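Local coordinates for protein D-glyceraldehyde dehydrogenase (NADP(+)) (Thermoplasma acidophilum, PDB 5IZD) that oxidises glyceraldehyde to glycerate with NADP+ in the non-phosphorylated Entner-Doudoroff pathway, working as a homotetramer, at residues P253-K258 against E396-L401; K267-A272 against S299-L304; R286-E291 against A371-K376. All blocks are in the same frame, centred on the assembly; numbering follows the deposited sequence.

Contacts 1 and 2 are buried, contact 3 largely so, its Q373 partly exposed; all gather around one mixed sheet of the aldehyde dehydrogenase fold. Contacts 1 and 3 share that sheet through the neighbouring strands 252-256 and 284-290, centres about 10 Å apart. Contact 1 is sulfur and aromatic packing of a helix on the sheet, while contact 3 is polar, a tyrosine bonded to a glutamine in a loop with an arginine alongside. Contact 2 joins two helices by aliphatic and phenylalanine packing on the other face of the sheet, where F254 of strand 252-256 also meets helix 262-274. Contact 2 has a second subunit beside it, whereas contacts 1 and 3 are covered within their own chain.

Contact 1. Residues P253-K258 against E396-L401; sequences PFMVWK and EEMYDL
M398 of helix 395-403 reaches across to strand 252-256 and sets its thioether between M255 and W257. The tight part is the sulfur-rich pair: M255 SD lies 3.7 Å from M398 CG, and M398 SD is 3.9 Å from M255 CB. M398 gets there by a stretched chain, CG opposite the backbone N (chi1 -173°) and the next torsion also extended, before the methyl bends aside. Just past the end of the strand, W257 adds a Met-aromatic contact in which CE3 is 4.1 Å from M398 SD and the sulfur stands oblique to the ring. Replacing M255 by an alanine takes away CG, SD and CE, and would probably open a gap beside M398 CG and leave that chain less firmly held. Away from this core helix 395-403 turns polar and open to solvent: D400 is exposed, and the partly exposed E397 forms a salt bridge with R390. M398 also touches I392 and L413, so it meets side chains of strands 252-256, 386-392 and 410-414. This is the packing of a beta-alpha-beta crossover, the helix linking parallel strands 386-392 and 410-414 over the sheet between them.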
loop_
_atom_site.group_PDB
_atom_site.type_symbol
_atom_site.label_atom_id
_atom_site.label_comp_id
_atom_site.label_asym_id
_atom_site.label_seq_id
_atom_site.Cartn_x
_atom_site.Cartn_y
_atom_site.Cartn_z
ATOM N N PRO A 253 22.642 22.090 1.068
ATOM C CA PRO A 253 22.741 23.305 0.279
ATOM C C PRO A 253 21.462 24.144 0.358
ATOM O O PRO A 253 20.354 23.597 0.298
ATOM C CB PRO A 253 22.944 22.779 -1.160
ATOM C CG PRO A 253 22.167 21.497 -1.217
ATOM C CD PRO A 253 22.241 20.933 0.242
ATOM N N PHE A 254 21.647 25.454 0.425
ATOM C CA PHE A 254 20.583 26.438 0.424
ATOM C C PHE A 254 20.668 27.247 -0.884
ATOM O O PHE A 254 21.575 28.090 -1.055
ATOM C CB PHE A 254 20.743 27.342 1.639
ATOM C CG PHE A 254 19.505 28.106 2.007
ATOM C CD1 PHE A 254 19.131 29.232 1.287
ATOM C CD2 PHE A 254 18.698 27.687 3.046
ATOM C CE1 PHE A 254 17.986 29.939 1.621
ATOM C CE2 PHE A 254 17.544 28.372 3.363
ATOM C CZ PHE A 254 17.184 29.498 2.656
ATOM N N MET A 255 19.692 27.040 -1.778
ATOM C CA MET A 255 19.781 27.537 -3.145
ATOM C C MET A 255 18.718 28.607 -3.400
ATOM O O MET A 255 17.537 28.360 -3.204
ATOM C CB MET A 255 19.590 26.342 -4.111
ATOM C CG MET A 255 20.742 25.338 -4.049
ATOM S SD MET A 255 20.345 23.716 -4.782
ATOM C CE MET A 255 19.305 23.044 -3.481
ATOM N N VAL A 256 19.119 29.781 -3.859
ATOM C CA VAL A 256 18.228 30.912 -4.051
ATOM C C VAL A 256 18.399 31.346 -5.506
ATOM O O VAL A 256 19.391 31.970 -5.885
ATOM C CB VAL A 256 18.568 32.062 -3.085
ATOM C CG1 VAL A 256 17.589 33.222 -3.250
ATOM C CG2 VAL A 256 18.578 31.542 -1.610
ATOM N N TRP A 257 17.415 30.986 -6.317
ATOM C CA TRP A 257 17.459 31.309 -7.745
ATOM C C TRP A 257 17.136 32.805 -7.914
ATOM O O TRP A 257 16.685 33.455 -6.960
ATOM C CB TRP A 257 16.519 30.387 -8.517
ATOM C CG TRP A 257 16.733 30.470 -9.970
ATOM C CD1 TRP A 257 15.837 30.931 -10.908
ATOM C CD2 TRP A 257 17.927 30.114 -10.700
ATOM N NE1 TRP A 257 16.398 30.886 -12.151
ATOM C CE2 TRP A 257 17.664 30.375 -12.065
ATOM C CE3 TRP A 257 19.161 29.575 -10.340
ATOM C CZ2 TRP A 257 18.614 30.133 -13.076
ATOM C CZ3 TRP A 257 20.114 29.363 -11.305
ATOM C CH2 TRP A 257 19.835 29.637 -12.683
ATOM N N LYS A 258 17.454 33.369 -9.087
ATOM C CA LYS A 258 17.245 34.804 -9.359
ATOM C C LYS A 258 15.811 35.269 -9.209
ATOM O O LYS A 258 15.605 36.423 -8.940
ATOM C CB LYS A 258 17.721 35.214 -10.776
ATOM C CG LYS A 258 17.138 34.439 -11.915
ATOM C CD LYS A 258 17.441 35.074 -13.298
ATOM C CE LYS A 258 17.254 33.985 -14.324
ATOM N NZ LYS A 258 17.649 34.337 -15.704
ATOM N N GLU A 396 21.793 23.803 -14.279
ATOM C CA GLU A 396 22.632 22.594 -14.312
ATOM C C GLU A 396 23.773 22.693 -13.283
ATOM O O GLU A 396 24.092 21.700 -12.650
ATOM C CB GLU A 396 23.258 22.324 -15.698
ATOM N N GLU A 397 24.412 23.867 -13.231
ATOM C CA GLU A 397 25.530 24.167 -12.324
ATOM C C GLU A 397 25.043 24.022 -10.856
ATOM O O GLU A 397 25.689 23.333 -10.074
ATOM C CB GLU A 397 26.125 25.558 -12.631
ATOM C CG GLU A 397 27.095 26.052 -11.561
ATOM C CD GLU A 397 27.300 27.567 -11.513
ATOM O OE1 GLU A 397 28.440 27.958 -11.164
ATOM O OE2 GLU A 397 26.338 28.345 -11.765
ATOM N N MET A 398 23.886 24.619 -10.552
ATOM C CA MET A 398 23.224 24.558 -9.249
ATOM C C MET A 398 23.033 23.101 -8.791
ATOM O O MET A 398 23.508 22.749 -7.680
ATOM C CB MET A 398 21.892 25.298 -9.277
ATOM C CG MET A 398 21.214 25.435 -7.917
ATOM S SD MET A 398 19.633 26.296 -7.961
ATOM C CE MET A 398 18.523 24.972 -8.428
ATOM N N TYR A 399 22.475 22.254 -9.661
ATOM C CA TYR A 399 22.294 20.850 -9.332
ATOM C C TYR A 399 23.605 20.160 -9.036
ATOM O O TYR A 399 23.701 19.381 -8.067
ATOM C CB TYR A 399 21.627 20.036 -10.471
ATOM C CG TYR A 399 20.219 20.428 -10.878
ATOM C CD1 TYR A 399 19.362 21.029 -9.990
ATOM C CD2 TYR A 399 19.757 20.188 -12.204
ATOM C CE1 TYR A 399 18.097 21.386 -10.353
ATOM C CE2 TYR A 399 18.465 20.537 -12.579
ATOM C CZ TYR A 399 17.628 21.126 -11.621
ATOM O OH TYR A 399 16.348 21.524 -11.901
ATOM N N ASP A 400 24.598 20.413 -9.886
ATOM C CA ASP A 400 25.907 19.730 -9.755
ATOM C C ASP A 400 26.663 20.129 -8.469
ATOM O O ASP A 400 27.287 19.291 -7.842
ATOM C CB ASP A 400 26.828 20.012 -10.959
ATOM C CG ASP A 400 26.387 19.291 -12.222
ATOM O OD1 ASP A 400 25.579 18.342 -12.150
ATOM O OD2 ASP A 400 26.874 19.674 -13.296
ATOM N N LEU A 401 26.617 21.405 -8.136
ATOM C CA LEU A 401 27.238 21.905 -6.938
ATOM C C LEU A 401 26.570 21.304 -5.666
ATOM O O LEU A 401 27.274 20.892 -4.717
ATOM C CB LEU A 401 27.226 23.428 -6.891
ATOM C CG LEU A 401 28.119 24.101 -7.933
ATOM C CD1 LEU A 401 27.793 25.575 -7.897
ATOM C CD2 LEU A 401 29.627 23.950 -7.738
#

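Contact 2. Residues K267-A272 against S299-L304; sequences KTLLWA and SRFVEL
L269 and L270 meet F301 and L304 where two helices lie side by side on one face of the parallel strands of an aldehyde dehydrogenase sheet: helix 262-274, which leads into strand 284-290, and helix 294-305, which follows it. The segment axes come within 10.7 Å and their N-to-C directions differ by 52°, so the helices splay and the contact is made by a few large side chains. The closest pairing is a CH-pi contact. L269 CD2 sits over the middle of one face of the F301 ring, 3.5 Å from its centroid and only 11° off the ring normal, and L269 CG follows at 3.7 Å from F301 CE1. F301 extends with CG opposite its backbone N (chi1 177°), which carries the ring across from its own helix to the L269 methyl. L270 serves both partners: the fork of its CD1 and CD2 faces L304 CB, each methyl 4.0 Å away, while CD2 makes a longer approach of 4.5 Å to F301 CE1. L270 and L304 cross at about a right angle, as do L269 and F301. No hydrogen bond joins the two segments; the interface is wholly apolar, its four touching residues all buried. On the sheet side L269 packs on A284 and L287 of strand 284-290; F301 also touches L266 and Y274 of helix 262-274. At the border, R300 makes a salt bridge with D263, and F492 of the second subunit packs on both K267 and L304, placing this helix pair next to a subunit interface. The arrangement is characteristic of a layered alpha/beta fold, in which consecutive helices before and after a strand lie together on one face of the sheet and pack through aliphatic and aromatic side chains.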
loop_
_atom_site.group_PDB
_atom_site.type_symbol
_atom_site.label_atom_id
_atom_site.label_comp_id
_atom_site.label_asym_id
_atom_site.label_seq_id
_atom_site.Cartn_x
_atom_site.Cartn_y
_atom_site.Cartn_z
ATOM N N LYS A 267 14.143 34.929 5.572
ATOM C CA LYS A 267 13.504 34.425 6.768
ATOM C C LYS A 267 13.839 32.959 6.988
ATOM O O LYS A 267 14.195 32.549 8.111
ATOM C CB LYS A 267 12.004 34.512 6.659
ATOM C CG LYS A 267 11.432 35.866 6.968
ATOM C CD LYS A 267 9.906 35.778 6.837
ATOM C CE LYS A 267 9.270 37.125 7.092
ATOM N NZ LYS A 267 7.840 37.082 6.692
ATOM N N THR A 268 13.695 32.168 5.921
ATOM C CA THR A 268 14.010 30.755 5.974
ATOM C C THR A 268 15.510 30.498 6.266
ATOM O O THR A 268 15.837 29.543 6.982
ATOM C CB THR A 268 13.607 30.031 4.681
ATOM O OG1 THR A 268 12.232 30.333 4.360
ATOM C CG2 THR A 268 13.838 28.536 4.799
ATOM N N LEU A 269 16.397 31.301 5.678
ATOM C CA LEU A 269 17.828 31.137 5.920
ATOM C C LEU A 269 18.193 31.465 7.370
ATOM O O LEU A 269 19.022 30.785 7.966
ATOM C CB LEU A 269 18.668 32.017 4.997
ATOM C CG LEU A 269 20.179 31.858 5.141
ATOM C CD1 LEU A 269 20.606 30.424 4.842
ATOM C CD2 LEU A 269 20.852 32.838 4.182
ATOM N N LEU A 270 17.567 32.491 7.936
ATOM C CA LEU A 270 17.787 32.777 9.368
ATOM C C LEU A 270 17.435 31.560 10.207
ATOM O O LEU A 270 18.190 31.183 11.127
ATOM C CB LEU A 270 16.976 33.983 9.820
ATOM C CG LEU A 270 17.499 35.371 9.435
ATOM C CD1 LEU A 270 16.430 36.424 9.780
ATOM C CD2 LEU A 270 18.795 35.684 10.177
ATOM N N TRP A 271 16.278 30.979 9.913
ATOM C CA TRP A 271 15.860 29.732 10.551
ATOM C C TRP A 271 16.871 28.582 10.301
ATOM O O TRP A 271 17.423 27.990 11.259
ATOM C CB TRP A 271 14.456 29.294 10.117
ATOM C CG TRP A 271 14.117 28.015 10.777
ATOM C CD1 TRP A 271 13.566 27.851 12.027
ATOM C CD2 TRP A 271 14.344 26.699 10.265
ATOM N NE1 TRP A 271 13.464 26.521 12.322
ATOM C CE2 TRP A 271 13.961 25.794 11.268
ATOM C CE3 TRP A 271 14.888 26.195 9.075
ATOM C CZ2 TRP A 271 14.067 24.428 11.101
ATOM C CZ3 TRP A 271 15.017 24.807 8.929
ATOM C CH2 TRP A 271 14.601 23.961 9.929
ATOM N N ALA A 272 17.205 28.351 9.034
ATOM C CA ALA A 272 17.991 27.188 8.680
ATOM C C ALA A 272 19.422 27.228 9.193
ATOM O O ALA A 272 19.985 26.186 9.514
ATOM C CB ALA A 272 17.936 26.931 7.146
ATOM N N SER A 299 24.181 41.168 1.755
ATOM C CA SER A 299 24.096 42.404 2.547
ATOM C C SER A 299 22.912 42.317 3.532
ATOM O O SER A 299 23.067 42.534 4.727
ATOM C CB SER A 299 23.932 43.570 1.551
ATOM O OG SER A 299 23.598 44.781 2.183
ATOM N N ARG A 300 21.734 41.933 3.030
ATOM C CA ARG A 300 20.536 41.811 3.859
ATOM C C ARG A 300 20.772 40.718 4.915
ATOM O O ARG A 300 20.419 40.897 6.087
ATOM C CB ARG A 300 19.276 41.527 3.000
ATOM C CG ARG A 300 18.890 42.719 2.132
ATOM C CD ARG A 300 17.511 42.615 1.490
ATOM N NE ARG A 300 16.517 42.532 2.564
ATOM C CZ ARG A 300 15.267 42.094 2.429
ATOM N NH1 ARG A 300 14.792 41.707 1.257
ATOM N NH2 ARG A 300 14.478 42.093 3.507
ATOM N N PHE A 301 21.427 39.620 4.519
ATOM C CA PHE A 301 21.648 38.480 5.409
ATOM C C PHE A 301 22.621 38.826 6.532
ATOM O O PHE A 301 22.410 38.440 7.689
ATOM C CB PHE A 301 22.193 37.272 4.636
ATOM C CG PHE A 301 22.510 36.075 5.496
ATOM C CD1 PHE A 301 21.575 35.580 6.404
ATOM C CD2 PHE A 301 23.725 35.384 5.338
ATOM C CE1 PHE A 301 21.863 34.455 7.175
ATOM C CE2 PHE A 301 24.003 34.255 6.106
ATOM C CZ PHE A 301 23.081 33.804 7.037
ATOM N N VAL A 302 23.682 39.531 6.186
ATOM C CA VAL A 302 24.595 40.074 7.200
ATOM C C VAL A 302 23.865 41.009 8.199
ATOM O O VAL A 302 24.015 40.869 9.442
ATOM C CB VAL A 302 25.802 40.763 6.545
ATOM C CG1 VAL A 302 26.632 41.485 7.617
ATOM C CG2 VAL A 302 26.642 39.733 5.797
ATOM N N GLU A 303 23.064 41.932 7.651
ATOM C CA GLU A 303 22.289 42.908 8.464
ATOM C C GLU A 303 21.313 42.210 9.402
ATOM O O GLU A 303 21.255 42.548 10.581
ATOM C CB GLU A 303 21.557 43.936 7.589
ATOM C CG GLU A 303 20.792 45.022 8.324
ATOM C CD GLU A 303 21.670 45.934 9.163
ATOM O OE1 GLU A 303 21.125 46.541 10.098
ATOM O OE2 GLU A 303 22.894 46.054 8.908
ATOM N N LEU A 304 20.620 41.177 8.927
ATOM C CA LEU A 304 19.717 40.452 9.809
ATOM C C LEU A 304 20.438 39.632 10.905
ATOM O O LEU A 304 19.978 39.566 12.088
ATOM C CB LEU A 304 18.813 39.553 8.997
ATOM C CG LEU A 304 17.776 40.335 8.204
ATOM C CD1 LEU A 304 17.394 39.505 7.006
ATOM C CD2 LEU A 304 16.565 40.618 9.074
#

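Contact 3. Residues R286-E291 against A371-K376; sequences RLYVHE and ADQKSK
Y288 and Q373 are joined by a hydrogen bond, the one bond across this contact. Y288 OH donates to Q373 OE1 at 2.7 Å, meeting a lone pair in the carbonyl plane with a C=O...O angle of 121°. OE1 lies at the edge of the tyrosine ring, whereas the amide and ring planes are turned 43° apart. Q373 CG is opposite its backbone N (chi1 174°), and a bend at chi2 folds the amide toward the hydroxyl. The same hydroxyl accepts from R286 NH1 at 3.0 Å, so OH is held by two bonds and R286, Y288 and Q373 form a short chain. Q373 NE2 is hydrogen-bonded to D404 OD2; together the two bonds of the amide are likely to fix its rotation, with the oxygen toward Y288. The contact links strand 284-290 of the aldehyde dehydrogenase sheet to the loop between strand 366-369 and helix 376-379. That loop is shaped by a type I beta turn from D372 to S375: D372 O accepts from S375 N at 3.0 Å and from S375 OG at 2.8 Å, with S375 at the N-cap position of the following helix. The charged guanidinium of R286 is taken up by backbone carbonyls: NH1 bonds L401 O and NH2 bonds A402 O near the C-terminal end of helix 395-403, and NE bonds K251 O; the helix end would be expected to favour the positive guanidinium. Apolar contacts also reach the tyrosine: its ring meets that of F378 with planes nearly perpendicular, and P253 and I392 touch it from neighbouring strands.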
loop_
_atom_site.group_PDB
_atom_site.type_symbol
_atom_site.label_atom_id
_atom_site.label_comp_id
_atom_site.label_asym_id
_atom_site.label_seq_id
_atom_site.Cartn_x
_atom_site.Cartn_y
_atom_site.Cartn_z
ATOM N N ARG A 286 25.570 25.331 3.281
ATOM C CA ARG A 286 26.266 25.932 2.120
ATOM C C ARG A 286 25.276 26.834 1.433
ATOM O O ARG A 286 24.191 26.381 1.145
ATOM C CB ARG A 286 26.608 24.892 1.065
ATOM C CG ARG A 286 27.317 23.689 1.554
ATOM C CD ARG A 286 27.549 22.766 0.421
ATOM N NE ARG A 286 26.620 21.637 0.347
ATOM C CZ ARG A 286 26.414 20.897 -0.719
ATOM N NH1 ARG A 286 26.972 21.234 -1.891
ATOM N NH2 ARG A 286 25.610 19.871 -0.620
ATOM N N LEU A 287 25.654 28.060 1.117
ATOM C CA LEU A 287 24.737 29.032 0.542
ATOM C C LEU A 287 25.129 29.301 -0.921
ATOM O O LEU A 287 26.252 29.650 -1.207
ATOM C CB LEU A 287 24.748 30.291 1.411
ATOM C CG LEU A 287 23.896 31.481 1.013
ATOM C CD1 LEU A 287 22.461 31.071 0.785
ATOM C CD2 LEU A 287 23.951 32.551 2.080
ATOM N N TYR A 288 24.180 29.052 -1.831
ATOM C CA TYR A 288 24.318 29.264 -3.273
ATOM C C TYR A 288 23.258 30.272 -3.696
ATOM O O TYR A 288 22.058 29.948 -3.654
ATOM C CB TYR A 288 24.089 27.956 -4.056
ATOM C CG TYR A 288 25.102 26.902 -3.721
ATOM C CD1 TYR A 288 26.371 26.957 -4.219
ATOM C CD2 TYR A 288 24.791 25.879 -2.884
ATOM C CE1 TYR A 288 27.298 25.982 -3.940
ATOM C CE2 TYR A 288 25.695 24.903 -2.598
ATOM C CZ TYR A 288 26.947 24.952 -3.122
ATOM O OH TYR A 288 27.869 24.008 -2.710
ATOM N N VAL A 289 23.697 31.468 -4.119
ATOM C CA VAL A 289 22.781 32.512 -4.519
ATOM C C VAL A 289 23.063 32.954 -5.964
ATOM O O VAL A 289 24.208 33.105 -6.418
ATOM C CB VAL A 289 22.833 33.704 -3.562
ATOM C CG1 VAL A 289 21.753 34.711 -3.872
ATOM C CG2 VAL A 289 22.692 33.241 -2.104
ATOM N N HIS A 290 22.008 33.180 -6.697
ATOM C CA HIS A 290 22.196 33.568 -8.077
ATOM C C HIS A 290 22.958 34.887 -8.159
ATOM O O HIS A 290 22.691 35.819 -7.388
ATOM C CB HIS A 290 20.842 33.599 -8.782
ATOM C CG HIS A 290 20.937 33.723 -10.260
ATOM N ND1 HIS A 290 21.400 34.864 -10.867
ATOM C CD2 HIS A 290 20.605 32.873 -11.257
ATOM C CE1 HIS A 290 21.354 34.717 -12.189
ATOM N NE2 HIS A 290 20.875 33.517 -12.453
ATOM N N GLU A 291 23.952 34.923 -9.053
ATOM C CA GLU A 291 24.788 36.130 -9.300
ATOM C C GLU A 291 24.065 37.484 -9.428
ATOM O O GLU A 291 24.588 38.502 -8.997
ATOM C CB GLU A 291 25.716 35.938 -10.524
ATOM C CG GLU A 291 25.023 35.752 -11.889
ATOM C CD GLU A 291 26.001 35.545 -13.058
ATOM O OE1 GLU A 291 25.580 35.702 -14.231
ATOM O OE2 GLU A 291 27.191 35.218 -12.832
ATOM N N ALA A 371 35.250 30.960 -0.290
ATOM C CA ALA A 371 35.850 29.643 -0.064
ATOM C C ALA A 371 35.364 28.774 -1.228
ATOM O O ALA A 371 34.268 28.985 -1.796
ATOM C CB ALA A 371 35.497 29.061 1.298
ATOM N N ASP A 372 36.244 27.869 -1.637
ATOM C CA ASP A 372 36.018 27.091 -2.802
ATOM C C ASP A 372 34.883 26.138 -2.447
ATOM O O ASP A 372 34.689 25.750 -1.259
ATOM C CB ASP A 372 37.249 26.262 -3.224
ATOM C CG ASP A 372 38.491 27.100 -3.469
ATOM O OD1 ASP A 372 38.405 28.342 -3.596
ATOM O OD2 ASP A 372 39.589 26.508 -3.564
ATOM N N GLN A 373 34.141 25.782 -3.491
ATOM C CA GLN A 373 33.290 24.611 -3.484
ATOM C C GLN A 373 33.980 23.373 -2.872
ATOM O O GLN A 373 33.319 22.504 -2.282
ATOM C CB GLN A 373 32.872 24.332 -4.933
ATOM C CG GLN A 373 32.097 23.063 -5.144
ATOM C CD GLN A 373 30.761 23.054 -4.443
ATOM O OE1 GLN A 373 30.262 24.080 -3.995
ATOM N NE2 GLN A 373 30.155 21.880 -4.387
ATOM N N LYS A 374 35.276 23.247 -3.109
ATOM C CA LYS A 374 36.040 22.085 -2.687
ATOM C C LYS A 374 36.701 22.272 -1.298
ATOM O O LYS A 374 37.299 21.331 -0.829
ATOM C CB LYS A 374 37.101 21.714 -3.752
ATOM N N SER A 375 36.563 23.430 -0.637
ATOM C CA SER A 375 37.133 23.665 0.712
ATOM C C SER A 375 36.401 22.904 1.859
ATOM O O SER A 375 35.271 22.428 1.686
ATOM C CB SER A 375 37.120 25.167 1.031
ATOM O OG SER A 375 35.797 25.589 1.310
ATOM N N LYS A 376 37.037 22.840 3.043
ATOM C CA LYS A 376 36.418 22.164 4.190
ATOM C C LYS A 376 35.073 22.807 4.619
ATOM O O LYS A 376 34.135 22.101 4.997
ATOM C CB LYS A 376 37.402 22.049 5.402
ATOM C CG LYS A 376 38.485 20.948 5.249
ATOM C CD LYS A 376 39.384 20.817 6.520
ATOM C CE LYS A 376 40.731 20.103 6.268
#